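Local coordinates for arsenate reductase (ArsC) (Archaeoglobus fulgidus, PDB 1Y1L), which probably reduces arsenate to arsenite in arsenic detoxification, using a fold of the low-molecular-weight phosphotyrosine phosphatase family, at residues 40-43 and 44-47. Sequence-based numbering, arbitrary orientation.
Sequences VDET and VKRL
Three torsions bring Lys45 and Glu42 together: CG of Lys45 stands between its backbone N and carbonyl carbon (chi1 58°), its chain bends again at chi3, and the Glu42 chain is bent at chi2 (-59°). The two side chains then run alongside each other in the same direction, and Lys45 NZ lies 3.4 Å from Glu42 OE2, a weak hydrogen bond within a salt bridge. Lys45 CG lies 3.4 Å from Asp41 O, beside the carbonyls of the first turn. Asp41 is the N-cap of helix 42-49: its OD1 takes the amide of Thr43 on the anti lone pair at 2.8 Å, while its CB packs at 3.4 Å against Val44 CG2. Helical i to i+4 bonding begins at once, with Lys45 N 3.2 Å from Asp41 O in a nearly straight bond (170°). Two residues further on, Leu47 N reaches Thr43 O at 2.8 Å, and Thr43 CG2 lies beside Leu47 CD2. Thr43 OG1 is hydrogen-bonded to Asp103 OD1, ahead of helix 106-121, and Asp41 OD2 to Tyr107 OH within it. Val44 and Leu47 touch Tyr107 and, on helix 12-21, Met15, packing helix 42-49 against both helices of this four-stranded parallel-sheet phosphatase-family fold.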
loop_
_atom_site.group_PDB
_atom_site.type_symbol
_atom_site.label_atom_id
_atom_site.label_comp_id
_atom_site.label_asym_id
_atom_site.label_seq_id
_atom_site.Cartn_x
_atom_site.Cartn_y
_atom_site.Cartn_z
ATOM N N VAL A 40 19.790 10.218 -19.567
ATOM C CA VAL A 40 19.456 11.088 -18.447
ATOM C C VAL A 40 19.152 12.426 -19.104
ATOM O O VAL A 40 19.809 12.812 -20.074
ATOM C CB VAL A 40 20.615 11.217 -17.436
ATOM C CG1 VAL A 40 20.417 12.427 -16.543
ATOM C CG2 VAL A 40 20.658 9.985 -16.568
ATOM N N ASP A 41 18.131 13.104 -18.599
ATOM C CA ASP A 41 17.697 14.378 -19.152
ATOM C C ASP A 41 18.841 15.335 -19.371
ATOM O O ASP A 41 19.713 15.492 -18.512
ATOM C CB ASP A 41 16.617 15.053 -18.277
ATOM C CG ASP A 41 15.718 15.887 -19.160
ATOM O OD1 ASP A 41 16.158 16.943 -19.650
ATOM O OD2 ASP A 41 14.564 15.471 -19.372
ATOM N N GLU A 42 18.822 15.968 -20.540
ATOM C CA GLU A 42 19.845 16.927 -20.915
ATOM C C GLU A 42 19.650 18.249 -20.174
ATOM O O GLU A 42 20.619 18.959 -19.902
ATOM C CB GLU A 42 19.838 17.137 -22.427
ATOM C CG GLU A 42 19.982 15.839 -23.230
ATOM C CD GLU A 42 21.268 15.060 -22.918
ATOM O OE1 GLU A 42 22.347 15.685 -22.802
ATOM O OE2 GLU A 42 21.198 13.814 -22.804
ATOM N N THR A 43 18.401 18.576 -19.846
ATOM C CA THR A 43 18.115 19.805 -19.120
ATOM C C THR A 43 18.689 19.695 -17.728
ATOM O O THR A 43 19.204 20.670 -17.164
ATOM C CB THR A 43 16.628 20.023 -18.968
ATOM O OG1 THR A 43 16.013 19.908 -20.252
ATOM C CG2 THR A 43 16.350 21.404 -18.392
ATOM N N VAL A 44 18.558 18.492 -17.174
ATOM C CA VAL A 44 19.036 18.186 -15.834
ATOM C C VAL A 44 20.545 18.225 -15.713
ATOM O O VAL A 44 21.079 18.879 -14.814
ATOM C CB VAL A 44 18.552 16.806 -15.365
ATOM C CG1 VAL A 44 19.100 16.508 -13.977
ATOM C CG2 VAL A 44 17.043 16.779 -15.332
ATOM N N LYS A 45 21.225 17.482 -16.578
ATOM C CA LYS A 45 22.674 17.451 -16.523
ATOM C C LYS A 45 23.261 18.830 -16.751
ATOM O O LYS A 45 24.347 19.134 -16.254
ATOM C CB LYS A 45 23.252 16.428 -17.503
ATOM C CG LYS A 45 22.875 16.620 -18.930
ATOM C CD LYS A 45 23.578 15.603 -19.809
ATOM C CE LYS A 45 23.086 14.199 -19.541
ATOM N NZ LYS A 45 23.643 13.231 -20.522
ATOM N N ARG A 46 22.539 19.651 -17.512
ATOM C CA ARG A 46 22.956 21.013 -17.807
ATOM C C ARG A 46 22.767 21.797 -16.530
ATOM O O ARG A 46 23.676 22.474 -16.065
ATOM C CB ARG A 46 22.082 21.623 -18.911
ATOM C CG ARG A 46 22.246 23.141 -19.072
ATOM C CD ARG A 46 21.021 23.762 -19.718
ATOM N NE ARG A 46 20.941 25.209 -19.499
ATOM C CZ ARG A 46 19.801 25.893 -19.368
ATOM N NH1 ARG A 46 19.832 27.206 -19.176
ATOM N NH2 ARG A 46 18.624 25.274 -19.415
ATOM N N LEU A 47 21.564 21.707 -15.983
ATOM C CA LEU A 47 21.216 22.401 -14.753
ATOM C C LEU A 47 22.114 22.048 -13.558
ATOM O O LEU A 47 22.397 22.896 -12.705
ATOM C CB LEU A 47 19.742 22.132 -14.427
ATOM C CG LEU A 47 18.715 23.206 -14.816
ATOM C CD1 LEU A 47 19.075 23.864 -16.111
ATOM C CD2 LEU A 47 17.343 22.572 -14.891
#